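Local coordinates for phosphoserine phosphatase (Homo sapiens, PDB 6HYY), which catalyses the removal of phosphate from O-phosphoserine, yielding L-serine and inorganic phosphate, as a magnesium-dependent member of the haloacid dehalogenase-like hydrolases, at residues Ser9-Phe15 and Phe167-Ile173; Leu30-Val36 and Ile65-Gln71; Val126-Arg130 and Asp143-Ala149. One frame throughout, in Å; residues are numbered along the deposited sequence.

Contact 1. Residues Ser9-Phe15 and Phe167-Ile173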
loop_
_atom_site.group_PDB
_atom_site.type_symbol
_atom_site.label_atom_id
_atom_site.label_comp_id
_atom_site.label_asym_id
_atom_site.label_seq_id
_atom_site.Cartn_x
_atom_site.Cartn_y
_atom_site.Cartn_z
ATOM N N SER A 9 -16.310 14.006 0.175
ATOM C CA SER A 9 -17.173 13.585 -0.918
ATOM C C SER A 9 -16.903 12.154 -1.373
ATOM O O SER A 9 -17.652 11.632 -2.205
ATOM C CB SER A 9 -17.009 14.534 -2.107
ATOM O OG SER A 9 -15.736 14.376 -2.708
ATOM N N ALA A 10 -15.864 11.509 -0.853
ATOM C CA ALA A 10 -15.488 10.175 -1.305
ATOM C C ALA A 10 -16.387 9.118 -0.682
ATOM O O ALA A 10 -16.715 9.190 0.505
ATOM C CB ALA A 10 -14.038 9.882 -0.937
ATOM N N ASP A 11 -16.770 8.111 -1.468
ATOM C CA ASP A 11 -17.383 6.947 -0.838
ATOM C C ASP A 11 -16.438 5.756 -0.741
ATOM O O ASP A 11 -16.786 4.771 -0.087
ATOM C CB ASP A 11 -18.702 6.543 -1.520
ATOM C CG ASP A 11 -18.557 6.212 -2.975
ATOM O OD1 ASP A 11 -17.506 6.476 -3.584
ATOM O OD2 ASP A 11 -19.552 5.671 -3.534
ATOM N N ALA A 12 -15.235 5.844 -1.313
ATOM C CA ALA A 12 -14.222 4.823 -1.101
ATOM C C ALA A 12 -12.858 5.501 -1.101
ATOM O O ALA A 12 -12.617 6.432 -1.873
ATOM C CB ALA A 12 -14.280 3.704 -2.152
ATOM N N VAL A 13 -11.972 5.053 -0.210
ATOM C CA VAL A 13 -10.607 5.560 -0.161
ATOM C C VAL A 13 -9.673 4.366 -0.201
ATOM O O VAL A 13 -9.824 3.431 0.591
ATOM C CB VAL A 13 -10.357 6.396 1.105
ATOM C CG1 VAL A 13 -8.855 6.732 1.222
ATOM C CG2 VAL A 13 -11.195 7.654 1.112
ATOM N N CYS A 14 -8.735 4.381 -1.136
ATOM C CA CYS A 14 -7.733 3.329 -1.258
ATOM C C CYS A 14 -6.402 3.890 -0.795
ATOM O O CYS A 14 -5.985 4.951 -1.263
ATOM C CB CYS A 14 -7.583 2.823 -2.689
ATOM S SG CYS A 14 -9.118 2.177 -3.384
ATOM N N PHE A 15 -5.758 3.193 0.133
ATOM C CA PHE A 15 -4.455 3.589 0.640
ATOM C C PHE A 15 -3.385 2.659 0.097
ATOM O O PHE A 15 -3.521 1.433 0.186
ATOM C CB PHE A 15 -4.402 3.502 2.160
ATOM C CG PHE A 15 -5.183 4.549 2.888
ATOM C CD1 PHE A 15 -4.615 5.776 3.216
ATOM C CD2 PHE A 15 -6.490 4.292 3.283
ATOM C CE1 PHE A 15 -5.330 6.733 3.906
ATOM C CE2 PHE A 15 -7.216 5.244 4.002
ATOM C CZ PHE A 15 -6.646 6.478 4.294
ATOM N N PHE A 167 -18.598 2.494 -7.127
ATOM C CA PHE A 167 -18.429 3.653 -6.260
ATOM C C PHE A 167 -18.521 4.959 -7.051
ATOM O O PHE A 167 -18.008 5.054 -8.167
ATOM C CB PHE A 167 -17.068 3.601 -5.555
ATOM C CG PHE A 167 -16.918 2.487 -4.550
ATOM C CD1 PHE A 167 -17.702 2.432 -3.413
ATOM C CD2 PHE A 167 -15.926 1.520 -4.731
ATOM C CE1 PHE A 167 -17.527 1.410 -2.472
ATOM C CE2 PHE A 167 -15.756 0.496 -3.805
ATOM C CZ PHE A 167 -16.569 0.443 -2.678
ATOM N N LYS A 168 -19.124 5.987 -6.424
ATOM C CA LYS A 168 -19.239 7.308 -7.050
ATOM C C LYS A 168 -17.914 8.052 -7.094
ATOM O O LYS A 168 -17.600 8.713 -8.090
ATOM C CB LYS A 168 -20.283 8.166 -6.339
ATOM C CG LYS A 168 -21.480 7.379 -6.010
ATOM C CD LYS A 168 -22.213 7.361 -7.327
ATOM C CE LYS A 168 -23.479 6.596 -7.163
ATOM N NZ LYS A 168 -24.324 7.302 -6.251
ATOM N N LYS A 169 -17.122 7.958 -6.036
ATOM C CA LYS A 169 -15.951 8.815 -5.923
ATOM C C LYS A 169 -14.904 8.055 -5.113
ATOM O O LYS A 169 -15.018 7.968 -3.888
ATOM C CB LYS A 169 -16.306 10.140 -5.270
ATOM C CG LYS A 169 -15.120 11.097 -5.180
ATOM C CD LYS A 169 -15.575 12.543 -5.239
ATOM C CE LYS A 169 -14.479 13.450 -5.773
ATOM N NZ LYS A 169 -14.911 14.884 -5.740
ATOM N N ILE A 170 -13.900 7.519 -5.804
ATOM C CA ILE A 170 -12.794 6.791 -5.185
ATOM C C ILE A 170 -11.565 7.692 -5.150
ATOM O O ILE A 170 -11.132 8.215 -6.183
ATOM C CB ILE A 170 -12.477 5.496 -5.949
ATOM C CG1 ILE A 170 -13.696 4.609 -6.068
ATOM C CG2 ILE A 170 -11.371 4.706 -5.248
ATOM C CD1 ILE A 170 -13.422 3.395 -6.948
ATOM N N ILE A 171 -10.959 7.834 -3.975
ATOM C CA ILE A 171 -9.735 8.611 -3.813
ATOM C C ILE A 171 -8.593 7.643 -3.555
ATOM O O ILE A 171 -8.730 6.720 -2.741
ATOM C CB ILE A 171 -9.856 9.619 -2.658
ATOM C CG1 ILE A 171 -11.004 10.608 -2.942
ATOM C CG2 ILE A 171 -8.526 10.355 -2.434
ATOM C CD1 ILE A 171 -11.122 11.722 -1.929
ATOM N N MET A 172 -7.481 7.838 -4.261
ATOM C CA MET A 172 -6.241 7.103 -4.001
ATOM C C MET A 172 -5.309 7.967 -3.153
ATOM O O MET A 172 -5.158 9.154 -3.438
ATOM C CB MET A 172 -5.543 6.749 -5.313
ATOM C CG MET A 172 -4.201 6.067 -5.131
ATOM S SD MET A 172 -4.415 4.309 -4.780
ATOM C CE MET A 172 -2.938 3.908 -3.830
ATOM N N ILE A 173 -4.722 7.381 -2.104
ATOM C CA ILE A 173 -3.793 8.086 -1.212
ATOM C C ILE A 173 -2.496 7.310 -1.151
ATOM O O ILE A 173 -2.501 6.126 -0.806
ATOM C CB ILE A 173 -4.381 8.259 0.197
ATOM C CG1 ILE A 173 -5.691 9.056 0.122
ATOM C CG2 ILE A 173 -3.331 8.938 1.124
ATOM C CD1 ILE A 173 -6.312 9.429 1.472
#
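D11 meets the turn that precedes strand 170-174 with both oxygens of its carboxylate. D11 OD2 accepts from K168 N (2.9 Å) on its syn side, and D11 OD1 accepts from K169 N (2.9 Å), which comes in from above the carboxylate plane. CG stands between the backbone N and the carbonyl carbon (chi1 59°), which swings this short acidic group across to two successive N-H groups. D11 N also gives a bond to K169 O, a reciprocal pairing that holds the two chains together just before the strands begin. K169 runs extended from CG onward beside S9, and its NZ donates to S9 OG (3.2 Å), which is also bonded to L6 O. The small A12 suits its neighbour: its CB sits over the centre of the F167 ring, 3.6 Å from the centroid, in a CH-pi contact.

From A12 onward a parallel ladder takes over, with C14 N bonded to I171 O at 2.8 Å. At its far end the branched I173 sets CD1 3.7 Å from V13 CG1 and 3.8 Å from F15 CE1, on the same face of the central sheet of a Rossmann-like fold. Polar grips at the partly exposed start and apolar packing inside imply a firmly fixed register, consistent with fixing the strand ends that carry the magnesium ligands: D16, the last residue of strand 12-16, and D175, just after strand 170-174.

Contact 2. Residues Leu30-Val36 and Ile65-Gln71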
loop_
_atom_site.group_PDB
_atom_site.type_symbol
_atom_site.label_atom_id
_atom_site.label_comp_id
_atom_site.label_asym_id
_atom_site.label_seq_id
_atom_site.Cartn_x
_atom_site.Cartn_y
_atom_site.Cartn_z
ATOM N N LEU A 30 11.138 -7.603 5.116
ATOM C CA LEU A 30 11.293 -9.041 4.956
ATOM C C LEU A 30 12.732 -9.390 4.607
ATOM O O LEU A 30 13.293 -10.356 5.137
ATOM C CB LEU A 30 10.327 -9.547 3.881
ATOM C CG LEU A 30 10.208 -11.054 3.689
ATOM C CD1 LEU A 30 9.904 -11.722 5.013
ATOM C CD2 LEU A 30 9.117 -11.343 2.653
ATOM N N ALA A 31 13.349 -8.604 3.723
ATOM C CA ALA A 31 14.746 -8.824 3.379
ATOM C C ALA A 31 15.647 -8.658 4.593
ATOM O O ALA A 31 16.662 -9.352 4.710
ATOM C CB ALA A 31 15.167 -7.867 2.266
ATOM N N LYS A 32 15.298 -7.737 5.496
ATOM C CA LYS A 32 16.051 -7.581 6.739
ATOM C C LYS A 32 15.986 -8.853 7.574
ATOM O O LYS A 32 17.018 -9.386 7.999
ATOM C CB LYS A 32 15.503 -6.394 7.536
ATOM C CG LYS A 32 16.034 -5.030 7.113
ATOM C CD LYS A 32 15.525 -3.935 8.051
ATOM C CE LYS A 32 16.150 -2.579 7.741
ATOM N NZ LYS A 32 15.910 -2.123 6.346
ATOM N N ILE A 33 14.769 -9.345 7.824
ATOM C CA ILE A 33 14.561 -10.593 8.558
ATOM C C ILE A 33 15.348 -11.736 7.937
ATOM O O ILE A 33 15.858 -12.612 8.648
ATOM C CB ILE A 33 13.048 -10.903 8.622
ATOM C CG1 ILE A 33 12.389 -10.116 9.755
ATOM C CG2 ILE A 33 12.787 -12.406 8.759
ATOM C CD1 ILE A 33 12.600 -10.729 11.133
ATOM N N CYS A 34 15.490 -11.733 6.611
ATOM C CA CYS A 34 16.146 -12.804 5.876
ATOM C C CYS A 34 17.612 -12.517 5.573
ATOM O O CYS A 34 18.266 -13.347 4.935
ATOM C CB CYS A 34 15.391 -13.078 4.573
ATOM S SG CYS A 34 13.701 -13.678 4.843
ATOM N N GLY A 35 18.131 -11.356 5.980
ATOM C CA GLY A 35 19.552 -11.065 5.882
ATOM C C GLY A 35 20.063 -10.485 4.576
ATOM O O GLY A 35 21.277 -10.519 4.343
ATOM N N VAL A 36 19.198 -9.936 3.723
ATOM C CA VAL A 36 19.630 -9.416 2.426
ATOM C C VAL A 36 19.112 -7.993 2.230
ATOM O O VAL A 36 18.810 -7.569 1.111
ATOM C CB VAL A 36 19.168 -10.339 1.284
ATOM C CG1 VAL A 36 19.972 -11.634 1.302
ATOM C CG2 VAL A 36 17.686 -10.641 1.414
ATOM N N ILE A 65 15.737 -13.083 -1.573
ATOM C CA ILE A 65 15.218 -13.242 -0.220
ATOM C C ILE A 65 14.923 -14.707 0.085
ATOM O O ILE A 65 15.282 -15.211 1.155
ATOM C CB ILE A 65 13.966 -12.364 -0.028
ATOM C CG1 ILE A 65 14.322 -10.883 -0.182
ATOM C CG2 ILE A 65 13.319 -12.631 1.313
ATOM C CD1 ILE A 65 13.106 -9.975 -0.396
ATOM N N GLN A 66 14.237 -15.392 -0.829
ATOM C CA GLN A 66 13.782 -16.764 -0.625
ATOM C C GLN A 66 13.080 -16.933 0.723
ATOM O O GLN A 66 13.487 -17.768 1.543
ATOM C CB GLN A 66 14.942 -17.741 -0.751
ATOM C CG GLN A 66 15.723 -17.604 -2.037
ATOM C CD GLN A 66 15.429 -18.718 -3.014
ATOM O OE1 GLN A 66 15.391 -19.893 -2.642
ATOM N NE2 GLN A 66 15.230 -18.360 -4.277
ATOM N N PRO A 67 12.022 -16.172 0.986
ATOM C CA PRO A 67 11.447 -16.151 2.334
ATOM C C PRO A 67 10.690 -17.434 2.636
ATOM O O PRO A 67 9.818 -17.857 1.873
ATOM C CB PRO A 67 10.505 -14.944 2.296
ATOM C CG PRO A 67 10.070 -14.890 0.869
ATOM C CD PRO A 67 11.261 -15.318 0.051
ATOM N N SER A 68 11.016 -18.042 3.767
ATOM C CA SER A 68 10.249 -19.191 4.203
ATOM C C SER A 68 8.990 -18.729 4.927
ATOM O O SER A 68 8.885 -17.585 5.377
ATOM C CB SER A 68 11.096 -20.088 5.113
ATOM O OG SER A 68 11.170 -19.559 6.423
ATOM N N ARG A 69 8.016 -19.633 5.029
ATOM C CA ARG A 69 6.795 -19.285 5.743
ATOM C C ARG A 69 7.097 -18.923 7.192
ATOM O O ARG A 69 6.519 -17.976 7.738
ATOM C CB ARG A 69 5.776 -20.424 5.670
ATOM C CG ARG A 69 4.434 -20.033 6.269
ATOM C CD ARG A 69 3.369 -21.108 6.124
ATOM N NE ARG A 69 2.094 -20.619 6.643
ATOM C CZ ARG A 69 1.752 -20.640 7.928
ATOM N NH1 ARG A 69 2.585 -21.140 8.832
ATOM N NH2 ARG A 69 0.576 -20.160 8.311
ATOM N N GLU A 70 8.020 -19.657 7.826
ATOM C CA GLU A 70 8.415 -19.340 9.196
ATOM C C GLU A 70 9.060 -17.961 9.297
ATOM O O GLU A 70 8.861 -17.259 10.290
ATOM C CB GLU A 70 9.366 -20.418 9.726
ATOM C CG GLU A 70 10.030 -20.088 11.055
ATOM C CD GLU A 70 10.472 -21.330 11.815
ATOM O OE1 GLU A 70 10.443 -22.437 11.230
ATOM O OE2 GLU A 70 10.843 -21.199 13.001
ATOM N N GLN A 71 9.817 -17.548 8.283
ATOM C CA GLN A 71 10.421 -16.219 8.326
ATOM C C GLN A 71 9.366 -15.132 8.161
ATOM O O GLN A 71 9.453 -14.072 8.790
ATOM C CB GLN A 71 11.497 -16.086 7.254
ATOM C CG GLN A 71 12.782 -16.838 7.591
ATOM C CD GLN A 71 13.786 -16.839 6.451
ATOM O OE1 GLN A 71 13.442 -17.085 5.293
ATOM N NE2 GLN A 71 15.045 -16.555 6.776
#
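The thiol of C34 rests against the side-chain amide of Q71, its SG 3.4 Å from OE1 and 3.5 Å from CD, in a contact where no hydrogen bond joins the two segments. Q71 is held from its own side: Q71 OE1 accepts from S68 N (3.0 Å) on an in-plane lone pair, through a nearly straight bond (175°). Q71 N in turn donates to S68 OG, completing a capping box at the start of helix 69-78. A glutamine suits this position: with CG anti to its carbonyl carbon (chi1 -74°) and the chain extended beyond, it reaches the cap and lays its amide beside sulfur. Both segments belong to the helical insertion between strands 12-16 and 100-105, consistent with the C1-type cap of this family. Helix 26-33 ends in a Schellman motif at G35, where with positive phi (86°) a CB would collide with the C34 carbonyl O, hence glycine.

I65 is the main apolar partner, and its branching lets it meet several residues: CG2 lies 3.7 Å from C34 SG, CG1 3.7 Å from V36 CG2, and CD1 touches the compact A31. P67 meets L30 nearly at a right angle, with CB 3.9 Å from L30 CD2.

Contact 3. Residues Val126-Arg130 and Asp143-Ala149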
loop_
_atom_site.group_PDB
_atom_site.type_symbol
_atom_site.label_atom_id
_atom_site.label_comp_id
_atom_site.label_asym_id
_atom_site.label_seq_id
_atom_site.Cartn_x
_atom_site.Cartn_y
_atom_site.Cartn_z
ATOM N N VAL A 126 -8.355 -5.981 1.000
ATOM C CA VAL A 126 -6.907 -5.982 0.848
ATOM C C VAL A 126 -6.567 -6.539 -0.525
ATOM O O VAL A 126 -7.071 -7.606 -0.917
ATOM C CB VAL A 126 -6.232 -6.823 1.943
ATOM C CG1 VAL A 126 -4.773 -7.040 1.596
ATOM C CG2 VAL A 126 -6.404 -6.175 3.316
ATOM N N PHE A 127 -5.722 -5.820 -1.260
ATOM C CA PHE A 127 -5.231 -6.254 -2.557
ATOM C C PHE A 127 -3.717 -6.190 -2.506
ATOM O O PHE A 127 -3.146 -5.107 -2.334
ATOM C CB PHE A 127 -5.776 -5.376 -3.689
ATOM C CG PHE A 127 -7.265 -5.492 -3.896
ATOM C CD1 PHE A 127 -8.146 -4.762 -3.120
ATOM C CD2 PHE A 127 -7.768 -6.322 -4.888
ATOM C CE1 PHE A 127 -9.529 -4.867 -3.324
ATOM C CE2 PHE A 127 -9.134 -6.431 -5.110
ATOM C CZ PHE A 127 -10.015 -5.707 -4.325
ATOM N N ALA A 128 -3.074 -7.351 -2.611
ATOM C CA ALA A 128 -1.623 -7.423 -2.486
ATOM C C ALA A 128 -1.144 -8.703 -3.151
ATOM O O ALA A 128 -1.941 -9.553 -3.557
ATOM C CB ALA A 128 -1.185 -7.362 -1.020
ATOM N N ASN A 129 0.176 -8.831 -3.254
ATOM C CA ASN A 129 0.734 -10.038 -3.841
ATOM C C ASN A 129 0.676 -11.192 -2.843
ATOM O O ASN A 129 0.564 -10.997 -1.634
ATOM C CB ASN A 129 2.149 -9.764 -4.327
ATOM C CG ASN A 129 2.135 -8.918 -5.562
ATOM O OD1 ASN A 129 1.376 -9.210 -6.491
ATOM N ND2 ASN A 129 2.896 -7.839 -5.569
ATOM N N ARG A 130 0.686 -12.417 -3.370
ATOM C CA ARG A 130 0.504 -13.618 -2.556
ATOM C C ARG A 130 1.743 -14.485 -2.713
ATOM O O ARG A 130 2.013 -14.982 -3.809
ATOM C CB ARG A 130 -0.741 -14.397 -2.975
ATOM C CG ARG A 130 -2.046 -13.656 -2.812
ATOM C CD ARG A 130 -3.200 -14.612 -3.054
ATOM N NE ARG A 130 -3.494 -15.401 -1.864
ATOM C CZ ARG A 130 -4.441 -16.332 -1.797
ATOM N NH1 ARG A 130 -5.188 -16.596 -2.865
ATOM N NH2 ARG A 130 -4.646 -16.987 -0.659
ATOM N N ASP A 143 1.906 -15.396 -6.684
ATOM C CA ASP A 143 0.752 -15.505 -7.580
ATOM C C ASP A 143 0.866 -14.445 -8.669
ATOM O O ASP A 143 0.569 -13.271 -8.443
ATOM C CB ASP A 143 -0.544 -15.354 -6.795
ATOM C CG ASP A 143 -1.788 -15.448 -7.677
ATOM O OD1 ASP A 143 -1.659 -15.742 -8.881
ATOM O OD2 ASP A 143 -2.898 -15.247 -7.141
ATOM N N GLU A 144 1.255 -14.862 -9.874
ATOM C CA GLU A 144 1.497 -13.910 -10.949
ATOM C C GLU A 144 0.212 -13.413 -11.602
ATOM O O GLU A 144 0.276 -12.516 -12.451
ATOM C CB GLU A 144 2.424 -14.537 -11.992
ATOM C CG GLU A 144 3.592 -15.285 -11.351
ATOM C CD GLU A 144 4.749 -15.531 -12.297
ATOM O OE1 GLU A 144 4.571 -15.362 -13.524
ATOM O OE2 GLU A 144 5.845 -15.888 -11.805
ATOM N N THR A 145 -0.946 -13.949 -11.219
ATOM C CA THR A 145 -2.212 -13.452 -11.739
ATOM C C THR A 145 -2.773 -12.272 -10.954
ATOM O O THR A 145 -3.773 -11.689 -11.386
ATOM C CB THR A 145 -3.267 -14.572 -11.778
ATOM O OG1 THR A 145 -3.731 -14.865 -10.452
ATOM C CG2 THR A 145 -2.686 -15.832 -12.405
ATOM N N GLN A 146 -2.173 -11.899 -9.822
ATOM C CA GLN A 146 -2.700 -10.769 -9.063
ATOM C C GLN A 146 -2.473 -9.473 -9.836
ATOM O O GLN A 146 -1.425 -9.303 -10.458
ATOM C CB GLN A 146 -2.022 -10.665 -7.691
ATOM C CG GLN A 146 -2.398 -11.763 -6.719
ATOM C CD GLN A 146 -3.867 -11.725 -6.335
ATOM O OE1 GLN A 146 -4.421 -10.661 -6.065
ATOM N NE2 GLN A 146 -4.506 -12.889 -6.320
ATOM N N PRO A 147 -3.432 -8.540 -9.823
ATOM C CA PRO A 147 -3.172 -7.257 -10.492
ATOM C C PRO A 147 -1.984 -6.531 -9.906
ATOM O O PRO A 147 -1.257 -5.856 -10.642
ATOM C CB PRO A 147 -4.479 -6.475 -10.296
ATOM C CG PRO A 147 -5.185 -7.157 -9.175
ATOM C CD PRO A 147 -4.790 -8.605 -9.258
ATOM N N THR A 148 -1.730 -6.695 -8.605
ATOM C CA THR A 148 -0.587 -6.049 -7.979
ATOM C C THR A 148 0.748 -6.701 -8.357
ATOM O O THR A 148 1.792 -6.217 -7.915
ATOM C CB THR A 148 -0.774 -6.034 -6.456
ATOM O OG1 THR A 148 -1.131 -7.349 -6.010
ATOM C CG2 THR A 148 -1.922 -5.080 -6.092
ATOM N N ALA A 149 0.758 -7.756 -9.174
ATOM C CA ALA A 149 2.022 -8.340 -9.617
ATOM C C ALA A 149 2.587 -7.657 -10.857
ATOM O O ALA A 149 3.743 -7.918 -11.215
ATOM C CB ALA A 149 1.851 -9.840 -9.897
HETATM O O HOH W 1 -4.628 -9.956 -3.107
HETATM O O HOH W 2 1.092 -12.033 -6.247
HETATM O O HOH W 3 -4.850 -16.205 -5.444
#
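N129 lays its side-chain amide against T148, the two side chains running alongside each other and pointing opposite ways, where strand 126-133 meets the loop that leads from the β-hairpin into helix 153-165. This inner part is tightly packed. N129 ND2 donates to T148 O (3.1 Å) from well above the carbonyl plane, and also to G106 O of the serine pocket; the N129 side chain is about 6 Å from the bound serine. N129 OD1 accepts a hydrogen bond from a water (2.8 Å) that bonds R130 N and D143 O as well. An asparagine suits this place because donor and acceptor sit on one short, flat group. T148 turns its methyl CG2 toward F127 O, while a chi1 of 49° brings T148 OG1 to 3.2 Å from N129 OD1, a weak bond at most.

The outer part is looser and wetter. D143 N still bonds R130 O (2.9 Å), one backbone pairing beyond strand 139-142, but the charged ends do not meet: R130 NH1 is 5.0 Å from D143 OD2, and a second water bridges them. D143 is occupied with its own type I turn. OD1 receives T145 N, an Asx turn, and T145 OG1 from the same face. Q146 folds back at chi2 (-65°), and its OE1 accepts from a third water that itself accepts from A128 N, while its NE2 donates to D143 OD2 at 3.0 Å.

Contact 1 is the buried contact of the three, joining neighbouring parallel strands of the central sheet. Contact 3 reaches the same sheet, at strand 126-133, next to the edge strand 139-142, and the loop leading to helix 153-165, and is only partly buried. Contact 2 lies in the helical insertion on the opposite side of the chain's centre from contact 1, about 34 Å away between centres, and is also partly buried. Their chemistry follows these places: a backbone ladder with apolar side chains and a carboxylate grip at its start in contact 1, apolar packing between helix ends without a bond across in contact 2, and amide, hydroxyl and water links in contact 3. Along the chain, contacts 2 and 3 both nest within the loop that contact 1 closes.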